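Long-range contacts in KLLA0B12012p (Kluyveromyces lactis, PDB 6Y3P), which is Pby1, a direct partner of the mRNA decapping enzyme Dcp2, and probably binds ATP through the C-terminal ATP-grasp domain described here: residues A[71-76]-A[325-330]; A[203-208]-A[333-338]; A[225-230]-A[317-322]. One frame throughout, in Å; residues are numbered along the deposited sequence.

Contact 1: A[71-76]-A[325-330]; sequences ANSYIY and SLETFG
Within the ATP-grasp (tubulin-tyrosine ligase family) domain, the loop after strand 69-71 of the parallel sheet packs on the start of strand 326-335 of the large antiparallel sheet. Its backbone pairing is a single bridge, Ala71 with Ser325, CA atoms 5.4 Å apart. Leu326 N donates to Ala71 O at 3.3 Å, nearly along the C=O axis. One water donates to Asn72 O and accepts from Thr328 N.

Two side chains of 325-330 bond to the loop backbone, one as donor, one as acceptor. Ser325 OG donates to Ser73 O over 3.0 Å, from above the carbonyl plane. Glu327 carries CG anti to its backbone N (chi1 -168°) and stays extended beyond it, so that OE1 accepts from Tyr74 N at 3.0 Å; the bond is nearly straight (168°) but enters from above the carboxylate plane. OE2 forms a salt bridge with Arg77. Within the loop, Ser73 OG donates to Tyr74 O along a lone pair.

Nonpolar packing centres on Tyr74. Ser325 CB sits over the middle of one ring face, 3.7 Å from the centroid, a CH-pi contact, while Glu327 CB lies at the ring edge, 3.5 Å from Tyr74 CD1. The hydroxyl is hydrogen-bonded to Gly225 O, which fixes the far end of the ring. Leu326 CD1 touches Asn72 CB at 4.0 Å, and the Asn72 amide leads away to Gly53.

All touching residues are buried, Glu327 included; Tyr74 N and Arg77 beside its carboxylate would be expected to favour the ionised form.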
ATOM      1  N   ALA A  71     -11.770   9.778 -14.106  1.00 51.12           N
ATOM      2  CA  ALA A  71     -11.738   8.362 -13.773  1.00 50.09           C
ATOM      3  C   ALA A  71     -11.173   8.132 -12.351  1.00 52.13           C
ATOM      4  O   ALA A  71     -10.510   9.004 -11.789  1.00 49.52           O
ATOM      5  CB  ALA A  71     -10.922   7.606 -14.821  1.00 50.26           C
ATOM      6  N   ASN A  72     -11.430   6.945 -11.791  1.00 49.81           N
ATOM      7  CA  ASN A  72     -10.950   6.548 -10.469  1.00 48.49           C
ATOM      8  C   ASN A  72      -9.559   5.871 -10.550  1.00 52.95           C
ATOM      9  O   ASN A  72      -9.297   4.875  -9.886  1.00 52.28           O
ATOM     10  CB  ASN A  72     -11.985   5.669  -9.747  1.00 45.98           C
ATOM     11  CG  ASN A  72     -12.197   4.315 -10.370  1.00 48.47           C
ATOM     12  OD1 ASN A  72     -12.535   4.197 -11.541  1.00 48.40           O
ATOM     13  ND2 ASN A  72     -12.049   3.260  -9.583  1.00 43.07           N
ATOM     14  N   SER A  73      -8.659   6.438 -11.358  1.00 50.41           N
ATOM     15  CA  SER A  73      -7.284   5.960 -11.475  1.00 49.64           C
ATOM     16  C   SER A  73      -6.388   7.026 -12.054  1.00 51.68           C
ATOM     17  O   SER A  73      -6.844   7.848 -12.871  1.00 49.88           O
ATOM     18  CB  SER A  73      -7.186   4.721 -12.367  1.00 52.98           C
ATOM     19  OG  SER A  73      -5.911   4.114 -12.229  1.00 59.62           O
ATOM     20  N   TYR A  74      -5.087   6.955 -11.681  1.00 46.67           N
ATOM     21  CA  TYR A  74      -4.040   7.795 -12.250  1.00 46.96           C
ATOM     22  C   TYR A  74      -3.359   6.980 -13.338  1.00 55.44           C
ATOM     23  O   TYR A  74      -3.583   5.768 -13.425  1.00 55.65           O
ATOM     24  CB  TYR A  74      -3.039   8.279 -11.189  1.00 45.73           C
ATOM     25  CG  TYR A  74      -3.587   9.363 -10.294  1.00 44.05           C
ATOM     26  CD1 TYR A  74      -4.298   9.047  -9.142  1.00 44.15           C
ATOM     27  CD2 TYR A  74      -3.344  10.706 -10.563  1.00 45.70           C
ATOM     28  CE1 TYR A  74      -4.808  10.039  -8.313  1.00 43.80           C
ATOM     29  CE2 TYR A  74      -3.835  11.711  -9.732  1.00 45.74           C
ATOM     30  CZ  TYR A  74      -4.557  11.371  -8.598  1.00 49.72           C
ATOM     31  OH  TYR A  74      -5.037  12.350  -7.764  1.00 47.92           O
ATOM     32  N   ILE A  75      -2.572   7.643 -14.200  1.00 55.51           N
ATOM     33  CA  ILE A  75      -1.897   6.992 -15.316  1.00 56.34           C
ATOM     34  C   ILE A  75      -0.512   6.471 -14.912  1.00 60.18           C
ATOM     35  O   ILE A  75      -0.224   5.293 -15.128  1.00 59.38           O
ATOM     36  CB  ILE A  75      -1.880   7.923 -16.549  1.00 60.89           C
ATOM     37  CG1 ILE A  75      -3.304   8.035 -17.137  1.00 62.31           C
ATOM     38  CG2 ILE A  75      -0.905   7.416 -17.623  1.00 62.98           C
ATOM     39  CD1 ILE A  75      -3.490   9.052 -18.245  1.00 68.98           C
ATOM     40  N   TYR A  76       0.334   7.344 -14.329  1.00 56.95           N
ATOM     41  CA  TYR A  76       1.705   7.019 -13.934  1.00 56.66           C
ATOM     42  C   TYR A  76       1.791   6.806 -12.437  1.00 59.81           C
ATOM     43  O   TYR A  76       1.912   7.766 -11.682  1.00 60.32           O
ATOM     44  CB  TYR A  76       2.694   8.119 -14.393  1.00 58.60           C
ATOM     45  CG  TYR A  76       2.761   8.314 -15.892  1.00 61.36           C
ATOM     46  CD1 TYR A  76       3.408   7.388 -16.708  1.00 63.84           C
ATOM     47  CD2 TYR A  76       2.146   9.399 -16.502  1.00 62.11           C
ATOM     48  CE1 TYR A  76       3.439   7.537 -18.090  1.00 65.58           C
ATOM     49  CE2 TYR A  76       2.194   9.576 -17.878  1.00 64.15           C
ATOM     50  CZ  TYR A  76       2.850   8.645 -18.672  1.00 71.61           C
ATOM     51  OH  TYR A  76       2.915   8.814 -20.034  1.00 67.92           O
ATOM     52  N   SER A 325      -8.136  12.983 -12.279  1.00 46.16           N
ATOM     53  CA  SER A 325      -8.061  11.650 -11.687  1.00 44.22           C
ATOM     54  C   SER A 325      -8.236  11.728 -10.193  1.00 45.91           C
ATOM     55  O   SER A 325      -7.969  12.761  -9.593  1.00 44.77           O
ATOM     56  CB  SER A 325      -6.707  11.009 -11.967  1.00 43.74           C
ATOM     57  OG  SER A 325      -6.485  10.835 -13.350  1.00 54.83           O
ATOM     58  N   LEU A 326      -8.687  10.628  -9.610  1.00 43.49           N
ATOM     59  CA  LEU A 326      -8.697  10.350  -8.183  1.00 45.36           C
ATOM     60  C   LEU A 326      -8.373   8.875  -8.057  1.00 51.69           C
ATOM     61  O   LEU A 326      -8.573   8.139  -9.015  1.00 53.52           O
ATOM     62  CB  LEU A 326      -9.973  10.750  -7.384  1.00 45.75           C
ATOM     63  CG  LEU A 326     -11.315  10.052  -7.658  1.00 50.41           C
ATOM     64  CD1 LEU A 326     -11.354   8.619  -7.087  1.00 49.24           C
ATOM     65  CD2 LEU A 326     -12.405  10.832  -7.010  1.00 52.04           C
ATOM     66  N   GLU A 327      -7.840   8.448  -6.934  1.00 47.53           N
ATOM     67  CA  GLU A 327      -7.552   7.036  -6.762  1.00 46.60           C
ATOM     68  C   GLU A 327      -7.453   6.693  -5.302  1.00 49.08           C
ATOM     69  O   GLU A 327      -6.796   7.412  -4.561  1.00 47.70           O
ATOM     70  CB  GLU A 327      -6.279   6.588  -7.524  1.00 47.18           C
ATOM     71  CG  GLU A 327      -6.160   5.067  -7.584  1.00 53.12           C
ATOM     72  CD  GLU A 327      -5.131   4.445  -8.504  1.00 59.16           C
ATOM     73  OE1 GLU A 327      -4.583   5.173  -9.360  1.00 49.95           O
ATOM     74  OE2 GLU A 327      -4.873   3.225  -8.369  1.00 51.35           O
ATOM     75  N   THR A 328      -8.059   5.564  -4.893  1.00 45.95           N
ATOM     76  CA  THR A 328      -7.878   5.134  -3.519  1.00 44.84           C
ATOM     77  C   THR A 328      -6.986   3.890  -3.566  1.00 49.60           C
ATOM     78  O   THR A 328      -7.228   2.946  -4.321  1.00 49.18           O
ATOM     79  CB  THR A 328      -9.147   5.078  -2.657  1.00 48.35           C
ATOM     80  OG1 THR A 328      -9.262   3.820  -2.003  1.00 53.81           O
ATOM     81  CG2 THR A 328     -10.398   5.454  -3.381  1.00 42.22           C
ATOM     82  N   PHE A 329      -5.897   3.957  -2.815  1.00 45.08           N
ATOM     83  CA  PHE A 329      -4.899   2.910  -2.738  1.00 44.65           C
ATOM     84  C   PHE A 329      -4.986   2.251  -1.361  1.00 49.20           C
ATOM     85  O   PHE A 329      -5.424   2.883  -0.395  1.00 47.41           O
ATOM     86  CB  PHE A 329      -3.486   3.507  -2.886  1.00 45.62           C
ATOM     87  CG  PHE A 329      -3.225   4.325  -4.128  1.00 46.20           C
ATOM     88  CD1 PHE A 329      -3.455   5.697  -4.137  1.00 47.59           C
ATOM     89  CD2 PHE A 329      -2.665   3.739  -5.260  1.00 47.79           C
ATOM     90  CE1 PHE A 329      -3.163   6.467  -5.275  1.00 48.77           C
ATOM     91  CE2 PHE A 329      -2.368   4.509  -6.397  1.00 49.92           C
ATOM     92  CZ  PHE A 329      -2.628   5.864  -6.397  1.00 47.62           C
ATOM     93  N   GLY A 330      -4.513   1.004  -1.301  1.00 45.13           N
ATOM     94  CA  GLY A 330      -4.392   0.221  -0.084  1.00 44.17           C
ATOM     95  C   GLY A 330      -2.960   0.225   0.413  1.00 48.05           C
ATOM     96  O   GLY A 330      -2.096  -0.421  -0.184  1.00 46.83           O
TER
HETATM   97  O   HOH W   1      -9.671   4.125  -7.305  1.00 45.48           O

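Contact 2: A[203-208]-A[333-338]; sequences NPLLLS and FLVDSD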
ATOM      1  N   ASN A 203      10.391  -8.225  15.504  1.00 52.49           N
ATOM      2  CA  ASN A 203       9.745  -7.497  16.582  1.00 50.81           C
ATOM      3  C   ASN A 203       8.203  -7.253  16.341  1.00 49.11           C
ATOM      4  O   ASN A 203       7.787  -6.142  16.618  1.00 47.57           O
ATOM      5  CB  ASN A 203      10.464  -6.109  16.475  1.00 49.75           C
ATOM      6  CG  ASN A 203      10.640  -5.343  17.735  1.00 79.45           C
ATOM      7  OD1 ASN A 203      10.769  -5.895  18.831  1.00 89.14           O
ATOM      8  ND2 ASN A 203      10.753  -4.043  17.585  1.00 65.01           N
ATOM      9  N   PRO A 204       7.320  -8.118  15.797  1.00 43.64           N
ATOM     10  CA  PRO A 204       5.930  -7.665  15.588  1.00 43.26           C
ATOM     11  C   PRO A 204       5.142  -7.410  16.873  1.00 45.88           C
ATOM     12  O   PRO A 204       5.394  -8.075  17.852  1.00 47.57           O
ATOM     13  CB  PRO A 204       5.315  -8.804  14.751  1.00 44.72           C
ATOM     14  CG  PRO A 204       6.019  -9.984  15.201  1.00 49.23           C
ATOM     15  CD  PRO A 204       7.461  -9.524  15.376  1.00 45.22           C
ATOM     16  N   LEU A 205       4.227  -6.439  16.870  1.00 41.81           N
ATOM     17  CA  LEU A 205       3.364  -6.127  18.010  1.00 41.98           C
ATOM     18  C   LEU A 205       2.389  -7.297  18.170  1.00 45.13           C
ATOM     19  O   LEU A 205       1.679  -7.668  17.222  1.00 42.91           O
ATOM     20  CB  LEU A 205       2.593  -4.808  17.770  1.00 41.99           C
ATOM     21  CG  LEU A 205       1.570  -4.369  18.821  1.00 45.65           C
ATOM     22  CD1 LEU A 205       2.194  -4.244  20.210  1.00 44.45           C
ATOM     23  CD2 LEU A 205       0.898  -3.061  18.401  1.00 47.90           C
ATOM     24  N   LEU A 206       2.444  -7.917  19.349  1.00 43.98           N
ATOM     25  CA  LEU A 206       1.646  -9.089  19.733  1.00 45.35           C
ATOM     26  C   LEU A 206       0.696  -8.705  20.834  1.00 48.09           C
ATOM     27  O   LEU A 206       1.139  -8.253  21.890  1.00 48.63           O
ATOM     28  CB  LEU A 206       2.550 -10.272  20.139  1.00 45.34           C
ATOM     29  CG  LEU A 206       3.538 -10.683  19.033  1.00 50.29           C
ATOM     30  CD1 LEU A 206       4.578 -11.677  19.563  1.00 50.63           C
ATOM     31  CD2 LEU A 206       2.800 -11.168  17.765  1.00 51.32           C
ATOM     32  N   LEU A 207      -0.599  -8.829  20.547  1.00 42.76           N
ATOM     33  CA  LEU A 207      -1.702  -8.429  21.412  1.00 43.61           C
ATOM     34  C   LEU A 207      -2.321  -9.616  22.041  1.00 50.38           C
ATOM     35  O   LEU A 207      -2.441 -10.645  21.381  1.00 52.70           O
ATOM     36  CB  LEU A 207      -2.778  -7.636  20.609  1.00 43.15           C
ATOM     37  CG  LEU A 207      -2.278  -6.336  19.908  1.00 47.07           C
ATOM     38  CD1 LEU A 207      -3.377  -5.703  19.051  1.00 45.96           C
ATOM     39  CD2 LEU A 207      -1.710  -5.334  20.928  1.00 48.27           C
ATOM     40  N   SER A 208      -2.722  -9.476  23.317  1.00 47.66           N
ATOM     41  CA  SER A 208      -3.349 -10.518  24.140  1.00 48.33           C
ATOM     42  C   SER A 208      -4.622 -11.024  23.444  1.00 51.68           C
ATOM     43  O   SER A 208      -4.711 -12.197  23.102  1.00 50.68           O
ATOM     44  CB  SER A 208      -3.679  -9.953  25.523  1.00 51.45           C
ATOM     45  OG  SER A 208      -4.679 -10.672  26.229  1.00 59.22           O
ATOM     46  N   PHE A 333       1.013  -1.438   6.113  1.00 40.67           N
ATOM     47  CA  PHE A 333       1.977  -1.162   7.162  1.00 39.95           C
ATOM     48  C   PHE A 333       2.089  -2.322   8.158  1.00 45.68           C
ATOM     49  O   PHE A 333       1.091  -2.914   8.543  1.00 43.61           O
ATOM     50  CB  PHE A 333       1.536   0.076   7.965  1.00 40.78           C
ATOM     51  CG  PHE A 333       1.584   1.388   7.240  1.00 40.42           C
ATOM     52  CD1 PHE A 333       2.743   2.148   7.224  1.00 42.35           C
ATOM     53  CD2 PHE A 333       0.446   1.910   6.640  1.00 41.07           C
ATOM     54  CE1 PHE A 333       2.773   3.390   6.567  1.00 42.50           C
ATOM     55  CE2 PHE A 333       0.490   3.132   5.959  1.00 41.95           C
ATOM     56  CZ  PHE A 333       1.653   3.856   5.925  1.00 39.54           C
ATOM     57  N   LEU A 334       3.301  -2.572   8.632  1.00 45.89           N
ATOM     58  CA  LEU A 334       3.618  -3.518   9.702  1.00 46.86           C
ATOM     59  C   LEU A 334       3.824  -2.665  10.979  1.00 49.47           C
ATOM     60  O   LEU A 334       4.222  -1.501  10.900  1.00 48.23           O
ATOM     61  CB  LEU A 334       4.911  -4.265   9.360  1.00 48.34           C
ATOM     62  CG  LEU A 334       4.784  -5.616   8.622  1.00 55.24           C
ATOM     63  CD1 LEU A 334       4.073  -5.492   7.301  1.00 57.52           C
ATOM     64  CD2 LEU A 334       6.150  -6.230   8.370  1.00 55.57           C
ATOM     65  N   VAL A 335       3.461  -3.215  12.127  1.00 45.76           N
ATOM     66  CA  VAL A 335       3.602  -2.570  13.418  1.00 45.26           C
ATOM     67  C   VAL A 335       4.526  -3.436  14.253  1.00 47.12           C
ATOM     68  O   VAL A 335       4.294  -4.651  14.358  1.00 46.42           O
ATOM     69  CB  VAL A 335       2.251  -2.345  14.162  1.00 49.73           C
ATOM     70  CG1 VAL A 335       2.434  -1.369  15.329  1.00 48.33           C
ATOM     71  CG2 VAL A 335       1.156  -1.853  13.210  1.00 49.90           C
ATOM     72  N   ASP A 336       5.540  -2.806  14.872  1.00 42.64           N
ATOM     73  CA  ASP A 336       6.476  -3.497  15.761  1.00 42.53           C
ATOM     74  C   ASP A 336       6.032  -3.389  17.219  1.00 46.02           C
ATOM     75  O   ASP A 336       5.108  -2.633  17.527  1.00 45.50           O
ATOM     76  CB  ASP A 336       7.963  -3.075  15.541  1.00 44.04           C
ATOM     77  CG  ASP A 336       8.446  -1.703  15.997  1.00 55.06           C
ATOM     78  OD1 ASP A 336       7.803  -1.105  16.903  1.00 53.84           O
ATOM     79  OD2 ASP A 336       9.533  -1.265  15.520  1.00 62.82           O
ATOM     80  N   SER A 337       6.716  -4.114  18.124  1.00 42.55           N
ATOM     81  CA  SER A 337       6.377  -4.141  19.548  1.00 42.24           C
ATOM     82  C   SER A 337       6.592  -2.791  20.273  1.00 44.48           C
ATOM     83  O   SER A 337       6.170  -2.658  21.422  1.00 42.89           O
ATOM     84  CB  SER A 337       7.095  -5.283  20.251  1.00 44.72           C
ATOM     85  OG  SER A 337       8.488  -5.101  20.090  1.00 57.69           O
ATOM     86  N   ASP A 338       7.165  -1.777  19.576  1.00 41.87           N
ATOM     87  CA  ASP A 338       7.374  -0.418  20.107  1.00 42.89           C
ATOM     88  C   ASP A 338       6.412   0.560  19.484  1.00 46.65           C
ATOM     89  O   ASP A 338       6.630   1.761  19.595  1.00 47.20           O
ATOM     90  CB  ASP A 338       8.827   0.062  19.922  1.00 45.59           C
ATOM     91  CG  ASP A 338       9.837  -0.864  20.557  1.00 58.07           C
ATOM     92  OD1 ASP A 338       9.623  -1.263  21.726  1.00 60.49           O
ATOM     93  OD2 ASP A 338      10.826  -1.221  19.874  1.00 63.50           O
TER
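The flat groups here are the Asn203 amide and the Asp336 carboxylate, which lie side by side and point the same way with their planes 62° apart. Each is met from above its plane. Ser337 OG donates to Asn203 OD1 at 2.7 Å from 63° out of the carbonyl plane, whereas Asp338 N reaches Asp336 OD1 at 2.8 Å from above the carboxylate. Asn203 ND2 rests alongside the CB and carboxylate of Asp336.

The second bond defines an Asx turn, because the acceptor belongs to the residue two positions before the donor. It stands at the tip of the antiparallel hairpin formed by strands 326-335 and 341-347, and Gln340 N also donates to Asp336 OD1, so two backbone N-H groups hold that oxygen across the turn.

The end of strand 326-335 and the turn after it meet the loop 203-208, where Pro204 and Asp336 form a single backbone bridge with CA atoms 4.2 Å apart. The bonds flank that bridge: Leu205 N donates to Val335 O at 3.1 Å, almost straight (169°), and Ser337 N donates to Asn203 O at 2.7 Å on a more bent path. The latter oxygen also receives a CA-H...O contact from Asp336 CA at 3.1 Å. Asn203 is therefore gripped by Ser337 twice, through backbone and side chain, with Ser337 OG placed between its own N and carbonyl carbon.

Farther inside the fold the contact turns apolar. Val335 packs on Phe215 and Ile217 of strand 215-224 and on Ile296 of helix 290-313, and Leu205 on Tyr339. Leu205 CG and Val335 CG1 are both anti to their backbone N, and the side chains lie side by side, bringing Leu205 CD2 to 3.8 Å from Val335 CG1.

Contact 3: A[225-230]-A[317-322]; sequences GDLQVF and LNFRPL
Between strands 215-224 and 228-239 of an antiparallel hairpin, the connecting turn contains a cis peptide bond before Leu227 and a positive phi (57°) at Gly225, and it packs against the 317-322 loop that follows helix 290-313. Its tight part is mostly apolar. Leu227 CG is anti to the backbone N, and CD1 enters the corner between two side chains: it lies in the plane of the Phe319 ring, 3.9 Å from Phe319 CE2, and equally 3.9 Å from Pro321 CB. Phe308 packs edge-to-face with that ring, so the apolar packing extends to helix 290-313. Backbone also meets backbone closely, through a CA-H...O contact from the buried Gly225, whose CA is 3.3 Å from Leu322 O.

The looser flank, at Asp226, is partly exposed. Asp226, with CG anti to N (chi1 -171°), crosses Pro321 obliquely, its CG 3.9 Å from Pro321 CB. An alanine in place of Asp226 would lose the carboxylate that lies against the proline, and would probably leave that flank of Pro321 less well covered. Asp226 OD2 and Pro321 O stand 3.2 Å apart as two acceptors, a proximity without a hydrogen bond.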
ATOM      1  N   GLY A 225      -7.035  14.645  -7.685  1.00 48.69           N
ATOM      2  CA  GLY A 225      -6.532  15.649  -8.623  1.00 49.18           C
ATOM      3  C   GLY A 225      -5.032  15.863  -8.580  1.00 54.42           C
ATOM      4  O   GLY A 225      -4.281  14.906  -8.378  1.00 51.81           O
ATOM      5  N   ASP A 226      -4.591  17.149  -8.746  1.00 53.53           N
ATOM      6  CA  ASP A 226      -3.182  17.536  -8.706  1.00 52.87           C
ATOM      7  C   ASP A 226      -2.891  18.658  -7.675  1.00 54.92           C
ATOM      8  O   ASP A 226      -2.777  19.821  -8.050  1.00 54.04           O
ATOM      9  CB  ASP A 226      -2.660  17.891 -10.114  1.00 55.95           C
ATOM     10  CG  ASP A 226      -1.155  18.115 -10.249  1.00 71.41           C
ATOM     11  OD1 ASP A 226      -0.485  18.391  -9.213  1.00 69.67           O
ATOM     12  OD2 ASP A 226      -0.658  18.107 -11.402  1.00 83.78           O
ATOM     13  N   LEU A 227      -2.656  18.324  -6.396  1.00 50.82           N
ATOM     14  CA  LEU A 227      -2.768  17.016  -5.772  1.00 48.84           C
ATOM     15  C   LEU A 227      -3.197  17.213  -4.344  1.00 51.55           C
ATOM     16  O   LEU A 227      -2.614  18.032  -3.629  1.00 51.81           O
ATOM     17  CB  LEU A 227      -1.414  16.264  -5.791  1.00 48.33           C
ATOM     18  CG  LEU A 227      -1.332  14.919  -5.011  1.00 51.26           C
ATOM     19  CD1 LEU A 227      -1.924  13.758  -5.823  1.00 50.96           C
ATOM     20  CD2 LEU A 227       0.099  14.594  -4.648  1.00 51.51           C
ATOM     21  N   GLN A 228      -4.170  16.414  -3.906  1.00 46.38           N
ATOM     22  CA  GLN A 228      -4.594  16.345  -2.518  1.00 44.56           C
ATOM     23  C   GLN A 228      -4.503  14.906  -2.097  1.00 50.60           C
ATOM     24  O   GLN A 228      -4.880  14.012  -2.862  1.00 52.15           O
ATOM     25  CB  GLN A 228      -6.005  16.853  -2.340  1.00 45.58           C
ATOM     26  CG  GLN A 228      -6.072  18.367  -2.203  1.00 62.32           C
ATOM     27  CD  GLN A 228      -7.502  18.801  -2.236  1.00 72.76           C
ATOM     28  OE1 GLN A 228      -8.182  18.651  -3.255  1.00 68.05           O
ATOM     29  NE2 GLN A 228      -8.018  19.244  -1.094  1.00 56.38           N
ATOM     30  N   VAL A 229      -3.946  14.667  -0.906  1.00 47.54           N
ATOM     31  CA  VAL A 229      -3.780  13.321  -0.365  1.00 45.53           C
ATOM     32  C   VAL A 229      -4.598  13.205   0.903  1.00 47.37           C
ATOM     33  O   VAL A 229      -4.460  14.026   1.806  1.00 46.95           O
ATOM     34  CB  VAL A 229      -2.315  12.870  -0.169  1.00 48.12           C
ATOM     35  CG1 VAL A 229      -2.265  11.381   0.194  1.00 46.92           C
ATOM     36  CG2 VAL A 229      -1.462  13.151  -1.411  1.00 47.57           C
ATOM     37  N   PHE A 230      -5.490  12.208   0.937  1.00 43.23           N
ATOM     38  CA  PHE A 230      -6.406  11.998   2.031  1.00 42.73           C
ATOM     39  C   PHE A 230      -6.228  10.621   2.610  1.00 48.41           C
ATOM     40  O   PHE A 230      -6.303   9.619   1.892  1.00 48.29           O
ATOM     41  CB  PHE A 230      -7.847  12.167   1.554  1.00 44.67           C
ATOM     42  CG  PHE A 230      -8.188  13.540   1.038  1.00 46.17           C
ATOM     43  CD1 PHE A 230      -8.617  14.538   1.904  1.00 49.05           C
ATOM     44  CD2 PHE A 230      -8.101  13.832  -0.317  1.00 47.80           C
ATOM     45  CE1 PHE A 230      -8.946  15.800   1.427  1.00 49.85           C
ATOM     46  CE2 PHE A 230      -8.440  15.091  -0.792  1.00 51.43           C
ATOM     47  CZ  PHE A 230      -8.852  16.070   0.084  1.00 49.39           C
ATOM     48  N   LEU A 317      11.941   7.953 -12.288  1.00 85.06           N
ATOM     49  CA  LEU A 317      10.554   7.554 -12.551  1.00 82.72           C
ATOM     50  C   LEU A 317       9.688   8.178 -11.459  1.00 82.56           C
ATOM     51  O   LEU A 317       9.953   7.959 -10.272  1.00 81.43           O
ATOM     52  CB  LEU A 317      10.439   6.015 -12.481  1.00 82.24           C
ATOM     53  CG  LEU A 317       9.347   5.325 -13.300  1.00 87.24           C
ATOM     54  CD1 LEU A 317       9.547   3.839 -13.289  1.00 87.75           C
ATOM     55  CD2 LEU A 317       7.950   5.609 -12.769  1.00 89.20           C
ATOM     56  N   ASN A 318       8.689   8.983 -11.847  1.00 76.73           N
ATOM     57  CA  ASN A 318       7.842   9.651 -10.864  1.00 74.55           C
ATOM     58  C   ASN A 318       6.339   9.462 -11.076  1.00 74.85           C
ATOM     59  O   ASN A 318       5.888   9.032 -12.138  1.00 75.69           O
ATOM     60  CB  ASN A 318       8.189  11.150 -10.729  1.00 77.09           C
ATOM     61  CG  ASN A 318       8.287  11.981 -11.979  1.00108.53           C
ATOM     62  OD1 ASN A 318       7.812  11.617 -13.065  1.00111.53           O
ATOM     63  ND2 ASN A 318       8.894  13.154 -11.826  1.00 95.78           N
ATOM     64  N   PHE A 319       5.574   9.754 -10.007  1.00 66.76           N
ATOM     65  CA  PHE A 319       4.121   9.729  -9.964  1.00 63.19           C
ATOM     66  C   PHE A 319       3.681  11.033 -10.596  1.00 68.03           C
ATOM     67  O   PHE A 319       4.144  12.091 -10.171  1.00 68.07           O
ATOM     68  CB  PHE A 319       3.647   9.631  -8.508  1.00 62.37           C
ATOM     69  CG  PHE A 319       2.159   9.747  -8.296  1.00 61.68           C
ATOM     70  CD1 PHE A 319       1.310   8.695  -8.619  1.00 62.81           C
ATOM     71  CD2 PHE A 319       1.607  10.896  -7.749  1.00 61.38           C
ATOM     72  CE1 PHE A 319      -0.069   8.807  -8.430  1.00 62.42           C
ATOM     73  CE2 PHE A 319       0.231  10.996  -7.536  1.00 63.20           C
ATOM     74  CZ  PHE A 319      -0.597   9.956  -7.885  1.00 60.75           C
ATOM     75  N   ARG A 320       2.859  10.959 -11.665  1.00 64.56           N
ATOM     76  CA  ARG A 320       2.385  12.147 -12.378  1.00 64.02           C
ATOM     77  C   ARG A 320       0.916  12.356 -12.080  1.00 66.45           C
ATOM     78  O   ARG A 320       0.059  11.693 -12.680  1.00 67.28           O
ATOM     79  CB  ARG A 320       2.654  12.077 -13.895  1.00 63.88           C
ATOM     80  CG  ARG A 320       4.135  11.950 -14.239  1.00 76.65           C
ATOM     81  CD  ARG A 320       4.436  12.182 -15.706  1.00 86.63           C
ATOM     82  NE  ARG A 320       5.825  11.842 -16.016  1.00106.23           N
ATOM     83  CZ  ARG A 320       6.850  12.685 -15.920  1.00135.72           C
ATOM     84  NH1 ARG A 320       6.651  13.941 -15.531  1.00128.56           N
ATOM     85  NH2 ARG A 320       8.078  12.283 -16.209  1.00129.32           N
ATOM     86  N   PRO A 321       0.605  13.242 -11.106  1.00 60.45           N
ATOM     87  CA  PRO A 321      -0.801  13.505 -10.793  1.00 59.24           C
ATOM     88  C   PRO A 321      -1.526  14.246 -11.920  1.00 61.90           C
ATOM     89  O   PRO A 321      -0.987  15.163 -12.531  1.00 61.16           O
ATOM     90  CB  PRO A 321      -0.739  14.317  -9.491  1.00 60.49           C
ATOM     91  CG  PRO A 321       0.705  14.279  -9.052  1.00 64.62           C
ATOM     92  CD  PRO A 321       1.491  14.098 -10.294  1.00 61.09           C
ATOM     93  N   LEU A 322      -2.736  13.778 -12.219  1.00 58.48           N
ATOM     94  CA  LEU A 322      -3.653  14.331 -13.196  1.00 58.62           C
ATOM     95  C   LEU A 322      -4.775  15.012 -12.442  1.00 59.65           C
ATOM     96  O   LEU A 322      -5.311  14.447 -11.484  1.00 58.38           O
ATOM     97  CB  LEU A 322      -4.251  13.199 -14.065  1.00 59.37           C
ATOM     98  CG  LEU A 322      -3.498  12.748 -15.318  1.00 65.32           C
ATOM     99  CD1 LEU A 322      -2.965  13.928 -16.110  1.00 66.09           C
ATOM    100  CD2 LEU A 322      -2.404  11.742 -14.983  1.00 69.35           C
TER

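In the fold
From the N terminus, the loop leaving strand 69-71 packs on residues 325-330, so contact 1 closes a loop of 248 intervening residues. Contact 2 starts inside that loop, at 203-208, and ends beyond it, at 333-338; the two therefore cross, using opposite ends of strand 326-335 with centres about 30 Å apart. Contact 3 is nested within both, joining the hairpin turn before strand 228-239 to the segment after helix 290-313. It lies about 9 Å from contact 1, centre to centre, and touches it through Ser325 O and Gly225 N. Together they tie the parallel sheet, the loop after helix 290-313 and the 203-208 loop to the large antiparallel sheet.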